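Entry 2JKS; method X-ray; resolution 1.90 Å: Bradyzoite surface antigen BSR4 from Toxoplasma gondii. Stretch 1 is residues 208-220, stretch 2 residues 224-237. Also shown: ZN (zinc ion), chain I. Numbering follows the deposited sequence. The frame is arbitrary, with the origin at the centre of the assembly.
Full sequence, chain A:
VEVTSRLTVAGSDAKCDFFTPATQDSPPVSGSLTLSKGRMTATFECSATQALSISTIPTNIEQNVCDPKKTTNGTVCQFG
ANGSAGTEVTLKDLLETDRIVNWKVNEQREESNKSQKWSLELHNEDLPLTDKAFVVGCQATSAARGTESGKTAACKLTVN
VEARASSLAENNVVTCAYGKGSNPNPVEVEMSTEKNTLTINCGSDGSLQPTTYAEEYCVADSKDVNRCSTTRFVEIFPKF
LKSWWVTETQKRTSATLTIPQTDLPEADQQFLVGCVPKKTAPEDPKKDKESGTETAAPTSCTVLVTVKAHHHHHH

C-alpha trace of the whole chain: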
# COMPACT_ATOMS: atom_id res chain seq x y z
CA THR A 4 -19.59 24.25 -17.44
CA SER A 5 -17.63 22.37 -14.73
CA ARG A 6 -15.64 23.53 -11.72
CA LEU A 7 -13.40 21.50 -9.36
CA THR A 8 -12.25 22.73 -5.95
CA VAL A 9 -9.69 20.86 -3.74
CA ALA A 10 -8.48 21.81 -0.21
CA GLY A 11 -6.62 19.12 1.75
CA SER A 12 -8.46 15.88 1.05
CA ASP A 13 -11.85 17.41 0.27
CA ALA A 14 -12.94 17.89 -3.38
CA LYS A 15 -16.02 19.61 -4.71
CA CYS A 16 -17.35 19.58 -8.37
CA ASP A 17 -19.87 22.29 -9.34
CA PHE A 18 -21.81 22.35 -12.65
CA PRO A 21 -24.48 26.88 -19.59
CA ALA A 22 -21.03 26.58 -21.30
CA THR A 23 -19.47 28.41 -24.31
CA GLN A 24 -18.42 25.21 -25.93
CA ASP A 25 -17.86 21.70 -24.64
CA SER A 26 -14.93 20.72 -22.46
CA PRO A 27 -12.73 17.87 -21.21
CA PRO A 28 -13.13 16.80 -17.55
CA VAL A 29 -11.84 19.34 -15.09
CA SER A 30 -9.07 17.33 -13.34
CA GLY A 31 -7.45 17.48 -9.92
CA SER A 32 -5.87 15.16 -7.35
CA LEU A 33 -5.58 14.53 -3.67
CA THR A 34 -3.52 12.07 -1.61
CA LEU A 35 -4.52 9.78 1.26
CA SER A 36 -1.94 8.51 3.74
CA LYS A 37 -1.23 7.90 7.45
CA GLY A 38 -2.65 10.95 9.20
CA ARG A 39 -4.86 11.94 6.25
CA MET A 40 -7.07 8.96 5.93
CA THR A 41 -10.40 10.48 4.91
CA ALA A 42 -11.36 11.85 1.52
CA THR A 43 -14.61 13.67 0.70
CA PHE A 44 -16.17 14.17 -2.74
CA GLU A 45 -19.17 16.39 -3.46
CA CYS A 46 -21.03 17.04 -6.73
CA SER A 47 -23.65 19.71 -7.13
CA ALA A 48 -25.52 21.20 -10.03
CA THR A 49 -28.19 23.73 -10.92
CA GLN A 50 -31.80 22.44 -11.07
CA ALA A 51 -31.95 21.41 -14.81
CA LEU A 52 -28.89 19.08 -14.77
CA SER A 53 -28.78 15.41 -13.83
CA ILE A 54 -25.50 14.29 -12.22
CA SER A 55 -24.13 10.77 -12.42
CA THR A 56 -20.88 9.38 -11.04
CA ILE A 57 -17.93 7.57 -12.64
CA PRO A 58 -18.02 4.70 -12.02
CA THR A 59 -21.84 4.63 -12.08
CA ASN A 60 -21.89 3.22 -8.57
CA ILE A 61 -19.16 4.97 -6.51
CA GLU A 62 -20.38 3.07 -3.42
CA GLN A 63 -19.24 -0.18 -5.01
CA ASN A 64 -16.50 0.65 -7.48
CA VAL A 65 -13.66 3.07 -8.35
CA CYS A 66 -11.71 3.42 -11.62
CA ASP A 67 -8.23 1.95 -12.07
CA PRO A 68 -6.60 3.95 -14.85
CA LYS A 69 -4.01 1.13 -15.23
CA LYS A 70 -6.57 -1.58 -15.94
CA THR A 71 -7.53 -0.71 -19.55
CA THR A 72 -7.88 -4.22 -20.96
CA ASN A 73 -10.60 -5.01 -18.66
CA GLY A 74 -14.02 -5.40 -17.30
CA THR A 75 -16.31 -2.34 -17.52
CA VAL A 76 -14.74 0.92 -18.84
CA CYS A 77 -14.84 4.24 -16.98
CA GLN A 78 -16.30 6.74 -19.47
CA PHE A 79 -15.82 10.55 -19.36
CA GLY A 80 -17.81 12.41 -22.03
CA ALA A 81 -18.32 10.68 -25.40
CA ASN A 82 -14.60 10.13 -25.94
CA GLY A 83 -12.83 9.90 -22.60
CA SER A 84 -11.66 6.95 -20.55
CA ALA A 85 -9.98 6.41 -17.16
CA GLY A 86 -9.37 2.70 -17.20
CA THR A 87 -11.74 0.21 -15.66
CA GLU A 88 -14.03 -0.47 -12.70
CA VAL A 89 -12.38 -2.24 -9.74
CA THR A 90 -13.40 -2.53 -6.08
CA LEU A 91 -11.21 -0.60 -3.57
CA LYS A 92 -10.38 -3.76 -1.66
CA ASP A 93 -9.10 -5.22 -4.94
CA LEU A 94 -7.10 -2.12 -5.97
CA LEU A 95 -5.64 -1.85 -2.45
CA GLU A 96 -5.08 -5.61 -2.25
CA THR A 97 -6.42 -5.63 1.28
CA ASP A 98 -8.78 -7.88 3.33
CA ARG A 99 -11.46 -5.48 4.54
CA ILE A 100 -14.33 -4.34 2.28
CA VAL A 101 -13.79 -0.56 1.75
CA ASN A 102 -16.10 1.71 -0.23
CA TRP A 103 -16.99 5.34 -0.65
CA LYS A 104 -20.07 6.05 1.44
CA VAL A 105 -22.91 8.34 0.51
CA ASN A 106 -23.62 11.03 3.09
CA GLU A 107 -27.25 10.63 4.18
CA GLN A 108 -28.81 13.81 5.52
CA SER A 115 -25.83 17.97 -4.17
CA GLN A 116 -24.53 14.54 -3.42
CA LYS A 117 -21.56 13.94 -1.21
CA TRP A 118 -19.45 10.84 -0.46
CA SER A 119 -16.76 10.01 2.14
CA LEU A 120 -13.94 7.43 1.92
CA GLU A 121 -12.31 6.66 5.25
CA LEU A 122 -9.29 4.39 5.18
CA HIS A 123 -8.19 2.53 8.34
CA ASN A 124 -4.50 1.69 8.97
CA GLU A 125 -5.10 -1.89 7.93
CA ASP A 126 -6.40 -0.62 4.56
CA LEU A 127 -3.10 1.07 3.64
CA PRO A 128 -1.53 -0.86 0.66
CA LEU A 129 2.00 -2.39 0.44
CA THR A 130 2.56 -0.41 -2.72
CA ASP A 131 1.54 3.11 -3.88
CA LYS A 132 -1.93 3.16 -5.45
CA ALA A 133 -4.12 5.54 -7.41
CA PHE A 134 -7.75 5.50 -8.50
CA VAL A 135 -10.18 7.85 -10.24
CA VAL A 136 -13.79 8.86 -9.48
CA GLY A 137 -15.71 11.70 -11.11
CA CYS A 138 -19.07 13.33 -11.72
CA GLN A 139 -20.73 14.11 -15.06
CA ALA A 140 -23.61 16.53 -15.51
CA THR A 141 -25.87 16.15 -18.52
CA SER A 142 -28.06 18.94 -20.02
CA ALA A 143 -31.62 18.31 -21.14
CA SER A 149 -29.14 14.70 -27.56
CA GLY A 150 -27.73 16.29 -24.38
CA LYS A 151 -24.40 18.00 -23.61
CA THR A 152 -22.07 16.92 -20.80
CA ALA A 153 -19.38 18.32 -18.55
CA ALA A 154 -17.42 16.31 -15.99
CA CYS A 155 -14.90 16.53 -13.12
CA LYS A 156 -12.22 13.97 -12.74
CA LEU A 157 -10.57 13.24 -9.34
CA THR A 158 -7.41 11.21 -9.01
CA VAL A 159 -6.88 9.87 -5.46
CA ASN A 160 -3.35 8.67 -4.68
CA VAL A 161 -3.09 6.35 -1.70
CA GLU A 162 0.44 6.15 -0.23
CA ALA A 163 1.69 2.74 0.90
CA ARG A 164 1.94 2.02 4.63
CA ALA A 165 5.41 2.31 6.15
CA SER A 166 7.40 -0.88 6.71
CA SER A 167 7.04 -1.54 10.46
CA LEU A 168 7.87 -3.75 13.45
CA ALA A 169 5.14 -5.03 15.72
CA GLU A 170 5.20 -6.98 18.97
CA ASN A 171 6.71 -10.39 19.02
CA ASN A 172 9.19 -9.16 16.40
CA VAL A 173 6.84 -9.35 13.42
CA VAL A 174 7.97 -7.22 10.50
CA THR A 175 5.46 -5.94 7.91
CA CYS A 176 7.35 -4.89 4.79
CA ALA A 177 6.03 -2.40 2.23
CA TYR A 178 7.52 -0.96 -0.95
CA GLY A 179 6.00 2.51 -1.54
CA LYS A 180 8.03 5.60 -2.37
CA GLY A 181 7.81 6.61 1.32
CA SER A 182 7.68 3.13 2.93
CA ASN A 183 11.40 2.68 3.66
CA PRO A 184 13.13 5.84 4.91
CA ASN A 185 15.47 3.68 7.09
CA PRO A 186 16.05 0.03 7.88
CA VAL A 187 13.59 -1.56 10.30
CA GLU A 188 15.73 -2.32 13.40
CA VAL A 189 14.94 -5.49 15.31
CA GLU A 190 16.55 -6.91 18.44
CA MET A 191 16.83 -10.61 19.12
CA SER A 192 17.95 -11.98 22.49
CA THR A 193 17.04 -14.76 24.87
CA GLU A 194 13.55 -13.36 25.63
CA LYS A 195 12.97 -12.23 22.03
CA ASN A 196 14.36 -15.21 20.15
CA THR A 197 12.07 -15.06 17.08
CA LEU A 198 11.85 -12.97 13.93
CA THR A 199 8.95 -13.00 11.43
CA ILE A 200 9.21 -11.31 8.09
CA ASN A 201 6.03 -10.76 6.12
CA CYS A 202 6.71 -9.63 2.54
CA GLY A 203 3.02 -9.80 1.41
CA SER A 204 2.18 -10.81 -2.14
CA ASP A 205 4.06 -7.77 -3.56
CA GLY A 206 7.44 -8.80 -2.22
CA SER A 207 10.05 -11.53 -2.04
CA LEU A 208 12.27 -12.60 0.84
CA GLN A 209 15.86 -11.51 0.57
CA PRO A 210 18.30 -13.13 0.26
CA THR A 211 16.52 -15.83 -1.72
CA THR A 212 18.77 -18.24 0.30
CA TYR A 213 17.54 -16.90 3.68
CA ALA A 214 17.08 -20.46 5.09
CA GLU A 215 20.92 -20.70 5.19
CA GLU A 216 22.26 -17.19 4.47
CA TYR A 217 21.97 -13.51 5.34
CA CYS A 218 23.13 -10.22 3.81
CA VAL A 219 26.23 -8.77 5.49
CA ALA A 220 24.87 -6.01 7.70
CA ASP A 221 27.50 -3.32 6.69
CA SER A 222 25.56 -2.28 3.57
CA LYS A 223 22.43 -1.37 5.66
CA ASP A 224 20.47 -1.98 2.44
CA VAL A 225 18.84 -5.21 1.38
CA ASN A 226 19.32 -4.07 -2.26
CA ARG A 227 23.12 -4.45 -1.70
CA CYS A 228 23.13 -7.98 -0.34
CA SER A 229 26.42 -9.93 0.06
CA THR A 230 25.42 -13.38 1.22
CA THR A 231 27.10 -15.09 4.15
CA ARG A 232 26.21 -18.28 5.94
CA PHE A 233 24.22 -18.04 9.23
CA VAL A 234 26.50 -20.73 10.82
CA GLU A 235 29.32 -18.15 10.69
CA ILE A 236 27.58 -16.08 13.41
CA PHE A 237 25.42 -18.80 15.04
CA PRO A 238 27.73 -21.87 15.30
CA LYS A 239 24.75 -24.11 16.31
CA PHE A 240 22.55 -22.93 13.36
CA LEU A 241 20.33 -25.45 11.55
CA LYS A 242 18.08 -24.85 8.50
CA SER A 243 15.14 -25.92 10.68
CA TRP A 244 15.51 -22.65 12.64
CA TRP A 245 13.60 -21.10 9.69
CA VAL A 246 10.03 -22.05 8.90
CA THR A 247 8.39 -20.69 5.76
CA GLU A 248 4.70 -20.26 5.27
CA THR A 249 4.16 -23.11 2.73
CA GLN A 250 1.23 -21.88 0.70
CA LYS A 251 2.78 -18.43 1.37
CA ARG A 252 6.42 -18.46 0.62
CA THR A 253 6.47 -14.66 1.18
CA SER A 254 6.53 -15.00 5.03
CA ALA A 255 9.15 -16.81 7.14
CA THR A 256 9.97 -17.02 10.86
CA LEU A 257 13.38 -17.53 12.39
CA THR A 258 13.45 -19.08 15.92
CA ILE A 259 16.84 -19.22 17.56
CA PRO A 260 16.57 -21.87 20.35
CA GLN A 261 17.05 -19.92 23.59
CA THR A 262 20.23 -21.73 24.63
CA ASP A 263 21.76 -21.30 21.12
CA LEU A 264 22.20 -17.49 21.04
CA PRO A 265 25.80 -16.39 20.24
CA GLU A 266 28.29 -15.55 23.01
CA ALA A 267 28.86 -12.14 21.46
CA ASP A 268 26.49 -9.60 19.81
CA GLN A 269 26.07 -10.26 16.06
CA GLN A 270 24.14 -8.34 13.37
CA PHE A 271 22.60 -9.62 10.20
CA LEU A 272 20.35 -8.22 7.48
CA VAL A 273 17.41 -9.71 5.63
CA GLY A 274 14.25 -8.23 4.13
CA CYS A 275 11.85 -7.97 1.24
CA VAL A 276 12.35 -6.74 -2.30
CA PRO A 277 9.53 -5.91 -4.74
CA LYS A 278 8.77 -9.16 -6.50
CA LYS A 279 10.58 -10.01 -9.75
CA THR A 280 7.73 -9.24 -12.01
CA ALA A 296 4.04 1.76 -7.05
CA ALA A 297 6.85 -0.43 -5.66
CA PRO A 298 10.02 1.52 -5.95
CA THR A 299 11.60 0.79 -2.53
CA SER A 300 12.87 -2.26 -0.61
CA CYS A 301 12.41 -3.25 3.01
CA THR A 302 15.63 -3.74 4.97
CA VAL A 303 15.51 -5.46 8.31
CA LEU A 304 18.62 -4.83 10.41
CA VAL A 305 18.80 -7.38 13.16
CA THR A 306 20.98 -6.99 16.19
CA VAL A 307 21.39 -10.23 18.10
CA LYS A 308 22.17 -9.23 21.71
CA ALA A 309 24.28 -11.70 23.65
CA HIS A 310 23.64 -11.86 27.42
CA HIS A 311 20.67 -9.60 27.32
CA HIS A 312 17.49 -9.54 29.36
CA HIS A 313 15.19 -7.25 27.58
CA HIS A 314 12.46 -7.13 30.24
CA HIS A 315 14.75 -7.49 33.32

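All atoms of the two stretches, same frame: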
# COMPACT_ATOMS: atom_id res chain seq x y z
N LEU A 208 11.23 -12.52 -0.19
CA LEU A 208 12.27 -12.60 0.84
C LEU A 208 13.66 -12.51 0.28
O LEU A 208 13.99 -13.15 -0.73
CB LEU A 208 12.09 -13.89 1.64
CG LEU A 208 10.88 -13.97 2.56
CD1 LEU A 208 10.50 -15.42 2.87
CD2 LEU A 208 11.12 -13.20 3.84
N GLN A 209 14.49 -11.71 0.95
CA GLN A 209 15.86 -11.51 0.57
C GLN A 209 16.81 -11.76 1.79
O GLN A 209 16.54 -11.31 2.90
CB GLN A 209 15.99 -10.07 0.04
CG GLN A 209 17.36 -9.76 -0.47
CD GLN A 209 17.56 -10.16 -1.93
OE1 GLN A 209 16.89 -11.07 -2.46
NE2 GLN A 209 18.49 -9.48 -2.58
N PRO A 210 17.93 -12.52 1.58
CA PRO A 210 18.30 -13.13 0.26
C PRO A 210 17.39 -14.30 -0.05
O PRO A 210 16.68 -14.80 0.83
CB PRO A 210 19.74 -13.65 0.47
CG PRO A 210 19.86 -13.86 2.00
CD PRO A 210 18.89 -12.83 2.65
N THR A 211 17.37 -14.72 -1.31
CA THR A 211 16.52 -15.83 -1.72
C THR A 211 16.87 -17.11 -0.90
O THR A 211 16.04 -18.00 -0.68
CB THR A 211 16.74 -16.06 -3.26
OG1 THR A 211 16.26 -14.90 -3.97
CG2 THR A 211 15.97 -17.22 -3.72
N THR A 212 18.14 -17.14 -0.47
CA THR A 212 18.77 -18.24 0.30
C THR A 212 18.67 -18.05 1.84
O THR A 212 19.50 -18.57 2.59
CB THR A 212 20.20 -18.39 -0.16
OG1 THR A 212 20.85 -17.09 -0.17
CG2 THR A 212 20.21 -18.94 -1.59
N TYR A 213 17.62 -17.34 2.28
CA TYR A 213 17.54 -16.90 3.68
C TYR A 213 17.57 -18.09 4.65
O TYR A 213 18.00 -17.92 5.78
CB TYR A 213 16.30 -16.04 3.92
CG TYR A 213 15.03 -16.79 3.67
CD1 TYR A 213 14.44 -17.53 4.66
CD2 TYR A 213 14.46 -16.78 2.37
CE1 TYR A 213 13.31 -18.26 4.40
CE2 TYR A 213 13.32 -17.51 2.09
CZ TYR A 213 12.75 -18.23 3.11
OH TYR A 213 11.59 -18.95 2.87
N ALA A 214 17.12 -19.27 4.20
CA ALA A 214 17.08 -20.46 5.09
C ALA A 214 18.48 -20.89 5.54
O ALA A 214 18.59 -21.60 6.55
CB ALA A 214 16.36 -21.66 4.43
N GLU A 215 19.51 -20.45 4.81
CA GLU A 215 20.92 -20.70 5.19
C GLU A 215 21.81 -19.48 5.29
O GLU A 215 22.86 -19.58 5.87
CB GLU A 215 21.60 -21.66 4.20
CG GLU A 215 20.93 -22.97 4.11
CD GLU A 215 21.55 -23.88 3.05
OE1 GLU A 215 22.58 -23.54 2.41
OE2 GLU A 215 20.99 -24.96 2.87
N GLU A 216 21.42 -18.38 4.65
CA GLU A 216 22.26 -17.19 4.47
C GLU A 216 21.61 -15.87 4.88
O GLU A 216 20.38 -15.71 4.85
CB GLU A 216 22.70 -17.06 3.02
CG GLU A 216 23.69 -18.16 2.67
CD GLU A 216 23.98 -18.32 1.22
OE1 GLU A 216 23.36 -17.66 0.36
OE2 GLU A 216 24.86 -19.17 0.96
N TYR A 217 22.46 -14.87 5.16
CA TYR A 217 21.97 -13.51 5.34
C TYR A 217 22.75 -12.55 4.48
O TYR A 217 23.73 -12.96 3.83
CB TYR A 217 21.99 -13.14 6.83
CG TYR A 217 23.38 -13.16 7.44
CD1 TYR A 217 24.15 -12.00 7.53
CD2 TYR A 217 23.92 -14.35 7.91
CE1 TYR A 217 25.43 -12.01 8.09
CE2 TYR A 217 25.20 -14.38 8.46
CZ TYR A 217 25.94 -13.20 8.55
OH TYR A 217 27.22 -13.25 9.08
N CYS A 218 22.34 -11.28 4.44
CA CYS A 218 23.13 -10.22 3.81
C CYS A 218 24.05 -9.63 4.87
O CYS A 218 23.61 -9.29 6.00
CB CYS A 218 22.25 -9.10 3.24
SG CYS A 218 20.82 -9.59 2.22
N VAL A 219 25.34 -9.53 4.57
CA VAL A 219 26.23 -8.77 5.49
C VAL A 219 25.62 -7.42 5.88
O VAL A 219 25.12 -6.66 5.03
CB VAL A 219 27.65 -8.60 4.91
CG1 VAL A 219 28.57 -7.94 5.97
CG2 VAL A 219 28.16 -9.96 4.52
N ALA A 220 25.64 -7.12 7.19
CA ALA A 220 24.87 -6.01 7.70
C ALA A 220 25.48 -4.65 7.33
O ALA A 220 24.75 -3.68 7.34
CB ALA A 220 24.63 -6.15 9.21
N ASP A 224 21.38 -2.11 3.56
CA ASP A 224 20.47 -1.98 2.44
C ASP A 224 20.31 -3.36 1.86
O ASP A 224 21.25 -3.95 1.31
CB ASP A 224 21.07 -1.00 1.42
CG ASP A 224 20.20 -0.78 0.22
OD1 ASP A 224 19.08 -1.34 0.09
OD2 ASP A 224 20.64 0.01 -0.61
N VAL A 225 19.10 -3.89 1.97
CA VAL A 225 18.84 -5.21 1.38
C VAL A 225 19.08 -5.27 -0.16
O VAL A 225 19.24 -6.36 -0.70
CB VAL A 225 17.39 -5.68 1.75
CG1 VAL A 225 16.32 -4.96 0.93
CG2 VAL A 225 17.24 -7.20 1.63
N ASN A 226 19.04 -4.12 -0.83
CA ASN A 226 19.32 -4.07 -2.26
C ASN A 226 20.81 -4.29 -2.58
O ASN A 226 21.14 -4.62 -3.74
CB ASN A 226 18.88 -2.75 -2.89
CG ASN A 226 17.39 -2.59 -2.98
OD1 ASN A 226 16.61 -3.55 -3.07
ND2 ASN A 226 16.98 -1.33 -3.04
N ARG A 227 21.69 -4.10 -1.59
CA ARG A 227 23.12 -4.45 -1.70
C ARG A 227 23.45 -5.60 -0.75
O ARG A 227 23.95 -5.41 0.39
CB ARG A 227 23.99 -3.21 -1.46
CG ARG A 227 23.59 -2.02 -2.39
CD ARG A 227 24.52 -0.78 -2.26
NE ARG A 227 24.76 -0.45 -0.85
CZ ARG A 227 24.16 0.52 -0.15
NH1 ARG A 227 23.26 1.32 -0.73
NH2 ARG A 227 24.47 0.68 1.15
N CYS A 228 23.08 -6.80 -1.18
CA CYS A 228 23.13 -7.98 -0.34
C CYS A 228 24.33 -8.88 -0.67
O CYS A 228 24.31 -9.53 -1.71
CB CYS A 228 21.83 -8.82 -0.51
SG CYS A 228 21.74 -10.29 0.54
N SER A 229 25.34 -8.94 0.20
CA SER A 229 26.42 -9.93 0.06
C SER A 229 26.11 -11.05 0.96
O SER A 229 26.11 -10.85 2.16
CB SER A 229 27.78 -9.37 0.49
OG SER A 229 28.15 -8.34 -0.35
N THR A 230 25.87 -12.25 0.41
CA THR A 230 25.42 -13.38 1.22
C THR A 230 26.54 -13.99 2.05
O THR A 230 27.73 -14.03 1.64
CB THR A 230 24.69 -14.47 0.39
OG1 THR A 230 25.57 -14.93 -0.64
CG2 THR A 230 23.38 -13.92 -0.23
N THR A 231 26.17 -14.41 3.26
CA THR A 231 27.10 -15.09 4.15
C THR A 231 26.29 -16.09 4.92
O THR A 231 25.10 -15.87 5.15
CB THR A 231 27.84 -14.11 5.11
OG1 THR A 231 28.58 -13.23 4.31
CG2 THR A 231 28.81 -14.82 5.97
N ARG A 232 26.91 -17.21 5.27
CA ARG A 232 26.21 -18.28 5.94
C ARG A 232 25.89 -17.94 7.43
O ARG A 232 26.72 -17.34 8.11
CB ARG A 232 26.94 -19.63 5.76
CG ARG A 232 27.08 -20.06 4.24
CD ARG A 232 27.87 -21.37 4.17
NE ARG A 232 27.12 -22.51 4.71
CZ ARG A 232 27.65 -23.55 5.37
NH1 ARG A 232 28.96 -23.59 5.62
NH2 ARG A 232 26.87 -24.53 5.83
N PHE A 233 24.65 -18.22 7.85
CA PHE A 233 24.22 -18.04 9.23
C PHE A 233 25.10 -18.78 10.24
O PHE A 233 25.34 -18.25 11.31
CB PHE A 233 22.78 -18.47 9.46
CG PHE A 233 21.77 -17.38 9.22
CD1 PHE A 233 21.70 -16.26 10.08
CD2 PHE A 233 20.90 -17.45 8.13
CE1 PHE A 233 20.76 -15.24 9.85
CE2 PHE A 233 19.95 -16.44 7.89
CZ PHE A 233 19.86 -15.34 8.74
N VAL A 234 25.57 -19.99 9.92
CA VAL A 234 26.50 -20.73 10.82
C VAL A 234 27.72 -19.91 11.22
O VAL A 234 28.30 -20.18 12.27
CB VAL A 234 27.10 -22.07 10.28
CG1 VAL A 234 26.11 -23.22 10.37
CG2 VAL A 234 27.79 -21.91 8.88
N GLU A 235 28.12 -18.95 10.40
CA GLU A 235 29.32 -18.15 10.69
C GLU A 235 29.16 -17.24 11.91
O GLU A 235 30.17 -16.83 12.51
CB GLU A 235 29.80 -17.33 9.49
CG GLU A 235 30.55 -18.11 8.42
CD GLU A 235 31.79 -18.80 8.99
OE1 GLU A 235 32.70 -18.07 9.51
OE2 GLU A 235 31.84 -20.06 8.95
N ILE A 236 27.91 -16.93 12.26
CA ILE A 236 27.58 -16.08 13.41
C ILE A 236 26.83 -16.85 14.51
O ILE A 236 26.90 -16.47 15.68
CB ILE A 236 26.87 -14.76 13.01
CG1 ILE A 236 25.47 -15.00 12.38
CG2 ILE A 236 27.79 -13.94 12.11
CD1 ILE A 236 24.73 -13.75 12.09
N PHE A 237 26.12 -17.90 14.12
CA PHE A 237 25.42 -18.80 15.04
C PHE A 237 25.98 -20.21 14.81
O PHE A 237 25.42 -21.01 14.02
CB PHE A 237 23.88 -18.80 14.83
CG PHE A 237 23.26 -17.43 14.76
CD1 PHE A 237 23.69 -16.38 15.62
CD2 PHE A 237 22.22 -17.18 13.87
CE1 PHE A 237 23.11 -15.11 15.56
CE2 PHE A 237 21.64 -15.91 13.81
CZ PHE A 237 22.09 -14.89 14.65
ZN ZN I . 24.96 -19.40 -0.99
O HOH W 1 24.33 -21.29 7.49
O HOH W 2 24.81 -21.92 2.42
O HOH W 3 27.01 -17.03 -0.32
O HOH W 4 25.19 -7.03 2.28

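A short strand starting at Glu216 runs antiparallel to strand 230-232, their N-to-C directions 139° apart. Tyr217 and Thr231 are the hydrogen-bonded pair. Tyr217 N donates to Thr231 O at 2.8 Å, and Thr231 N donates to Tyr217 O at 2.9 Å. The ladder continues beyond this pair in both directions. Val219 N donates to Ser229 O at 2.9 Å, and Phe233 N donates to Glu215 O at 3.0 Å. Between these bonds the chains come close enough for CA-H...O contacts, such as Thr230 CA to Tyr217 O at 3.1 Å.

Past the strand, residues 233-235 turn into a 3-10 segment. Water 1 links it to the first stretch, donating to Glu215 O (2.8 Å) and accepting from Val234 N (3.0 Å). Water 4 donates to Val219 O and Arg227 O and accepts from Ser229 N, joining the chains near the other end of the ladder.

Cys218 and Thr230 share one face of the sheet. A disulfide ties the stretches covalently here, with Cys218 SG and Cys228 SG 2.0 Å apart and chi3 at -91°. Apolar atoms pack against it: Pro210 CB lies 3.9 Å from Cys228 SG, and Val225 CG2 lies 4.3 Å from Cys218 SG. Pro210, which follows a cis peptide bond, also places its CB 3.7 Å from Thr230 CG2.

Tyr217 and Thr231 occupy the opposite face. Thr231 CB sits over one face of the Tyr217 ring. Tyr217 CB in turn lies over the Phe233 ring, 4.0 Å from its centroid, a CH-pi contact. The two aromatic rings meet obliquely, their planes at 47°. Ile236 CD1 adds an apolar contact, 3.7 Å from Tyr217 CE2, so apolar surfaces pack together here.

Glu216 binds zinc through OE2 at 2.0 Å; a carboxylate is a charged oxygen ligand suited to this metal. Its OE1 accepts a hydrogen bond from Thr212 OG1 at 2.6 Å. Water 2 donates to Glu216 OE2 at 3.1 Å and accepts a weak hydrogen bond from Arg232 NE at 3.3 Å, bridging the two side chains.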